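Trypanothione-dependent glyoxalase I (Leishmania major, PDB 2C21) is a nickel-binding, dimeric member of the glyoxalase/bleomycin resistance protein/dioxygenase superfamily, built from paired beta-alpha-beta-beta-beta modules. Local coordinates at residues K89-D94 with I122-E127; T27-M32 with H98-D103. All coordinates share one frame; numbering follows the deposited sequence.

Interaction 1: residues K89-D94 with I122-E127. With NI (nickel (II) ion), chain H.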
loop_
_atom_site.group_PDB
_atom_site.type_symbol
_atom_site.label_atom_id
_atom_site.label_comp_id
_atom_site.label_asym_id
_atom_site.label_seq_id
_atom_site.Cartn_x
_atom_site.Cartn_y
_atom_site.Cartn_z
ATOM N N LYS A 89 7.617 18.828 9.077
ATOM C CA LYS A 89 7.306 19.604 10.259
ATOM C C LYS A 89 6.073 20.462 9.967
ATOM O O LYS A 89 5.123 20.496 10.780
ATOM C CB LYS A 89 8.500 20.489 10.657
ATOM C CG LYS A 89 8.270 21.418 11.854
ATOM C CD LYS A 89 9.300 22.556 11.884
ATOM C CE LYS A 89 9.053 23.533 13.023
ATOM N NZ LYS A 89 9.625 23.069 14.319
ATOM N N GLU A 90 6.061 21.112 8.801
ATOM C CA GLU A 90 4.987 22.042 8.450
ATOM C C GLU A 90 3.662 21.294 8.363
ATOM O O GLU A 90 2.611 21.788 8.810
ATOM C CB GLU A 90 5.306 22.770 7.134
ATOM C CG GLU A 90 4.282 23.817 6.677
ATOM C CD GLU A 90 4.223 25.044 7.563
ATOM O OE1 GLU A 90 5.277 25.484 8.078
ATOM O OE2 GLU A 90 3.111 25.587 7.727
ATOM N N LEU A 91 3.723 20.086 7.811
ATOM C CA LEU A 91 2.545 19.283 7.663
ATOM C C LEU A 91 2.001 18.892 9.049
ATOM O O LEU A 91 0.806 19.045 9.316
ATOM C CB LEU A 91 2.862 18.067 6.784
ATOM C CG LEU A 91 1.708 17.158 6.351
ATOM C CD1 LEU A 91 0.542 17.954 5.789
ATOM C CD2 LEU A 91 2.230 16.161 5.341
ATOM N N VAL A 92 2.928 18.349 9.886
ATOM C CA VAL A 92 2.562 17.825 11.205
ATOM C C VAL A 92 1.901 18.907 12.035
ATOM O O VAL A 92 0.901 18.641 12.720
ATOM C CB VAL A 92 3.785 17.236 11.973
ATOM C CG1 VAL A 92 3.436 16.953 13.441
ATOM C CG2 VAL A 92 4.276 15.946 11.297
ATOM N N ALA A 93 2.469 20.119 11.970
ATOM C CA ALA A 93 1.859 21.272 12.592
ATOM C C ALA A 93 0.408 21.395 12.090
ATOM O O ALA A 93 -0.584 21.393 12.881
ATOM C CB ALA A 93 2.687 22.554 12.302
ATOM N N ASP A 94 0.307 21.556 10.720
ATOM C CA ASP A 94 -1.033 21.690 10.148
ATOM C C ASP A 94 -1.996 20.607 10.641
ATOM O O ASP A 94 -3.151 20.893 10.957
ATOM C CB ASP A 94 -0.988 21.633 8.623
ATOM C CG ASP A 94 -2.295 22.086 7.994
ATOM O OD1 ASP A 94 -2.736 23.209 8.310
ATOM O OD2 ASP A 94 -2.880 21.320 7.200
ATOM N N ILE A 122 -0.063 6.393 9.120
ATOM C CA ILE A 122 0.536 6.944 7.919
ATOM C C ILE A 122 1.914 7.505 8.280
ATOM O O ILE A 122 2.054 8.278 9.238
ATOM C CB ILE A 122 -0.356 8.037 7.324
ATOM C CG1 ILE A 122 -1.632 7.418 6.751
ATOM C CG2 ILE A 122 0.384 8.837 6.240
ATOM C CD1 ILE A 122 -2.836 8.252 6.966
ATOM N N GLU A 123 2.922 7.108 7.512
ATOM C CA GLU A 123 4.276 7.597 7.683
ATOM C C GLU A 123 4.515 8.754 6.728
ATOM O O GLU A 123 4.370 8.599 5.522
ATOM C CB GLU A 123 5.288 6.479 7.399
ATOM C CG GLU A 123 6.730 6.830 7.768
ATOM C CD GLU A 123 7.675 5.667 7.529
ATOM O OE1 GLU A 123 7.533 4.978 6.516
ATOM O OE2 GLU A 123 8.565 5.445 8.358
ATOM N N LEU A 124 4.870 9.910 7.284
ATOM C CA LEU A 124 5.229 11.076 6.513
ATOM C C LEU A 124 6.740 11.163 6.452
ATOM O O LEU A 124 7.410 11.169 7.487
ATOM C CB LEU A 124 4.665 12.332 7.174
ATOM C CG LEU A 124 3.144 12.330 7.347
ATOM C CD1 LEU A 124 2.714 13.550 8.161
ATOM C CD2 LEU A 124 2.471 12.310 5.986
ATOM N N LEU A 125 7.269 11.226 5.239
ATOM C CA LEU A 125 8.703 11.244 5.017
ATOM C C LEU A 125 9.119 12.427 4.170
ATOM O O LEU A 125 8.470 12.750 3.181
ATOM C CB LEU A 125 9.144 9.978 4.297
ATOM C CG LEU A 125 8.953 8.658 5.046
ATOM C CD1 LEU A 125 9.370 7.524 4.128
ATOM C CD2 LEU A 125 9.761 8.636 6.332
ATOM N N ASN A 126 10.223 13.057 4.543
ATOM C CA ASN A 126 10.841 14.023 3.650
ATOM C C ASN A 126 11.389 13.263 2.440
ATOM O O ASN A 126 12.357 12.499 2.559
ATOM C CB ASN A 126 11.952 14.788 4.355
ATOM C CG ASN A 126 12.499 15.903 3.502
ATOM O OD1 ASN A 126 12.258 17.090 3.766
ATOM N ND2 ASN A 126 13.218 15.534 2.451
ATOM N N GLU A 127 10.770 13.463 1.281
ATOM C CA GLU A 127 11.014 12.578 0.144
ATOM C C GLU A 127 12.417 12.729 -0.388
ATOM O O GLU A 127 13.030 11.731 -0.780
ATOM C CB GLU A 127 10.012 12.811 -0.985
ATOM C CG GLU A 127 10.284 11.956 -2.211
ATOM C CD GLU A 127 9.188 12.044 -3.270
ATOM O OE1 GLU A 127 8.162 12.736 -3.057
ATOM O OE2 GLU A 127 9.358 11.409 -4.331
HETATM NI NI NI H . 7.751 2.802 6.023
HETATM O O HOH W 1 9.630 3.244 6.173
#
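Leu91 meets Leu124 through methyl groups, CD2 of Leu91 lying 3.9 Å from CD1 of Leu124. CD2 of Leu124 is equally near the same Leu91 methyl, so one branch of Leu91 sits against both branches of its partner. The two side chains run at about a right angle to each other. In Leu91, CG is anti to the backbone N (chi1 -173°), which carries its methyls from helix 88-97 toward the sheet. Val92 adds a looser touch from the next helical position, with CG2 4.2 Å from CD1 of Leu124. All three residues are buried. Leu124 also packs on Leu30 and Val114, and Leu91 reaches Val85 of the same chain and Arg7 of the second subunit.

This is a helix lying on a beta-sheet, as in the beta-alpha-beta-beta-beta module of the glyoxalase superfamily. The strand has a second role on its other face. Glu123, next to Leu124, leaves the strand on the opposite face with an extended chain, and its OE1 binds the nickel ion at 2.2 Å. A water also binds the nickel, at 1.9 Å. His80 of the same chain and His11 and Glu62 of the second subunit are the other ligands. The helix contact is apolar and buried, so it rests on shape and burial rather than on directional polar bonds.

Interaction 2: residues T27-M32 with H98-D103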
loop_
_atom_site.group_PDB
_atom_site.type_symbol
_atom_site.label_atom_id
_atom_site.label_comp_id
_atom_site.label_asym_id
_atom_site.label_seq_id
_atom_site.Cartn_x
_atom_site.Cartn_y
_atom_site.Cartn_z
ATOM N N THR A 27 -8.150 14.032 1.606
ATOM C CA THR A 27 -8.149 15.199 0.717
ATOM C C THR A 27 -7.638 16.464 1.418
ATOM O O THR A 27 -6.624 17.031 1.012
ATOM C CB THR A 27 -9.548 15.431 0.083
ATOM O OG1 THR A 27 -10.522 15.655 1.109
ATOM C CG2 THR A 27 -9.959 14.214 -0.719
ATOM N N GLU A 28 -8.326 16.893 2.472
ATOM C CA GLU A 28 -8.006 18.169 3.120
ATOM C C GLU A 28 -6.713 18.118 3.935
ATOM O O GLU A 28 -5.936 19.073 3.915
ATOM C CB GLU A 28 -9.162 18.664 4.001
ATOM C CG GLU A 28 -10.476 18.886 3.240
ATOM C CD GLU A 28 -11.580 19.412 4.138
ATOM O OE1 GLU A 28 -11.325 19.597 5.350
ATOM O OE2 GLU A 28 -12.711 19.637 3.631
ATOM N N ARG A 29 -6.475 17.019 4.645
ATOM C CA ARG A 29 -5.253 16.912 5.457
ATOM C C ARG A 29 -4.042 16.434 4.649
ATOM O O ARG A 29 -2.933 16.885 4.899
ATOM C CB ARG A 29 -5.460 16.031 6.703
ATOM C CG ARG A 29 -6.654 16.429 7.589
ATOM C CD ARG A 29 -6.357 17.577 8.584
ATOM N NE ARG A 29 -5.892 18.811 7.940
ATOM C CZ ARG A 29 -6.671 19.769 7.429
ATOM N NH1 ARG A 29 -7.995 19.676 7.452
ATOM N NH2 ARG A 29 -6.112 20.832 6.873
ATOM N N LEU A 30 -4.237 15.534 3.684
ATOM C CA LEU A 30 -3.096 14.951 2.964
ATOM C C LEU A 30 -2.900 15.421 1.515
ATOM O O LEU A 30 -1.839 15.178 0.936
ATOM C CB LEU A 30 -3.129 13.416 3.070
ATOM C CG LEU A 30 -2.661 12.918 4.441
ATOM C CD1 LEU A 30 -3.020 11.484 4.695
ATOM C CD2 LEU A 30 -1.156 13.115 4.586
ATOM N N GLY A 31 -3.901 16.092 0.940
ATOM C CA GLY A 31 -3.796 16.647 -0.419
ATOM C C GLY A 31 -4.087 15.687 -1.573
ATOM O O GLY A 31 -3.784 15.995 -2.726
ATOM N N MET A 32 -4.660 14.524 -1.279
ATOM C CA MET A 32 -5.069 13.598 -2.329
ATOM C C MET A 32 -6.343 14.121 -2.978
ATOM O O MET A 32 -6.978 15.037 -2.460
ATOM C CB MET A 32 -5.355 12.204 -1.774
ATOM C CG MET A 32 -4.207 11.570 -1.066
ATOM S SD MET A 32 -4.584 9.875 -0.613
ATOM C CE MET A 32 -3.073 9.460 0.272
ATOM N N HIS A 98 -5.649 20.535 13.318
ATOM C CA HIS A 98 -6.946 19.931 13.025
ATOM C C HIS A 98 -7.223 18.656 13.843
ATOM O O HIS A 98 -8.035 17.827 13.450
ATOM C CB HIS A 98 -7.055 19.698 11.511
ATOM C CG HIS A 98 -7.174 20.971 10.731
ATOM N ND1 HIS A 98 -6.083 21.747 10.398
ATOM C CD2 HIS A 98 -8.261 21.637 10.274
ATOM C CE1 HIS A 98 -6.492 22.826 9.752
ATOM N NE2 HIS A 98 -7.809 22.782 9.661
ATOM N N ASP A 99 -6.579 18.559 15.009
ATOM C CA ASP A 99 -6.773 17.479 15.990
ATOM C C ASP A 99 -6.416 16.081 15.483
ATOM O O ASP A 99 -6.932 15.097 16.011
ATOM C CB ASP A 99 -8.210 17.455 16.544
ATOM C CG ASP A 99 -8.596 18.728 17.260
ATOM O OD1 ASP A 99 -7.792 19.250 18.075
ATOM O OD2 ASP A 99 -9.733 19.191 17.027
ATOM N N VAL A 100 -5.540 15.983 14.483
ATOM C CA VAL A 100 -5.099 14.674 13.986
ATOM C C VAL A 100 -4.065 14.109 14.955
ATOM O O VAL A 100 -3.077 14.792 15.257
ATOM C CB VAL A 100 -4.465 14.775 12.593
ATOM C CG1 VAL A 100 -3.813 13.458 12.188
ATOM C CG2 VAL A 100 -5.508 15.167 11.563
ATOM N N PRO A 101 -4.281 12.876 15.458
ATOM C CA PRO A 101 -3.301 12.313 16.393
ATOM C C PRO A 101 -1.910 12.175 15.776
ATOM O O PRO A 101 -1.771 11.633 14.673
ATOM C CB PRO A 101 -3.887 10.938 16.735
ATOM C CG PRO A 101 -5.342 11.041 16.396
ATOM C CD PRO A 101 -5.409 11.955 15.229
ATOM N N ILE A 102 -0.896 12.678 16.481
ATOM C CA ILE A 102 0.494 12.587 16.035
ATOM C C ILE A 102 1.188 11.540 16.904
ATOM O O ILE A 102 1.444 11.778 18.076
ATOM C CB ILE A 102 1.236 13.957 16.159
ATOM C CG1 ILE A 102 0.402 15.105 15.563
ATOM C CG2 ILE A 102 2.613 13.892 15.490
ATOM C CD1 ILE A 102 -0.037 14.884 14.120
ATOM N N ASP A 103 1.478 10.374 16.334
ATOM C CA ASP A 103 2.044 9.260 17.108
ATOM C C ASP A 103 3.550 9.434 17.334
ATOM O O ASP A 103 4.068 9.103 18.404
ATOM C CB ASP A 103 1.747 7.929 16.410
ATOM C CG ASP A 103 2.293 6.738 17.171
ATOM O OD1 ASP A 103 1.744 6.395 18.237
ATOM O OD2 ASP A 103 3.278 6.141 16.697
#
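Arg29 lays its guanidinium flat on the imidazole ring of His98. The planes are only 4° apart and the centres 3.6 Å. CZ of Arg29 sits over the middle of the ring, 3.5 Å from CG of His98. NH1 of Arg29 lies 3.4 Å from CD2 of His98, and NH2 near CE1. Closer to the backbone, CD of Arg29 touches CG2 of Val100 at 3.9 Å. The arginine side chain bends at chi2 (-83°) and chi3 (58°), and these turns bring the flat group over the ring.

The contact joins the C-terminal end of helix 19-29 to the turn between helix 88-97 and strand 102-105. Helix 88-97 ends in a Schellman motif, with Asp99 as the C-prime residue at positive phi: Val100 N bonds to Met95 O and Asp99 N to Arg96 O. The fold is that of the glyoxalase superfamily, built of beta-alpha-beta-beta-beta modules.

Both flat groups have further polar partners. NH2 of Arg29 forms a salt bridge with OD2 of Asp94, while NH1 of Arg29 has a long one, 3.9 Å, to OE1 of Glu28. ND1 of His98 is hydrogen-bonded to the backbone O of Asp94, which helps fix the ring's rotation. Glu28 OE1 also forms a salt bridge with Lys24.

How the interactions relate
The two interactions lie close together, their centres about 9 Å apart, and they touch. Asp94 connects them, and CD1 of Leu91 packs 3.7 Å from the backbone O of Arg29. Apolar contacts also join them, Val92 to Ile102 and Ile122 to Leu30. Along the chain the segments alternate: 27-32, 89-94, 98-103, 122-127. Helix 88-97 is followed, after a short turn, by strand 102-105, and both contacts reach the sheet of strands 78-85, 121-126, 111-115 and 102-105. Interaction 1 is buried, and interaction 2 lies at the surface. Interaction 1 sets helix 88-97 on the sheet that carries Glu123, and interaction 2 brings residues 27-32 against the turn that follows the same helix.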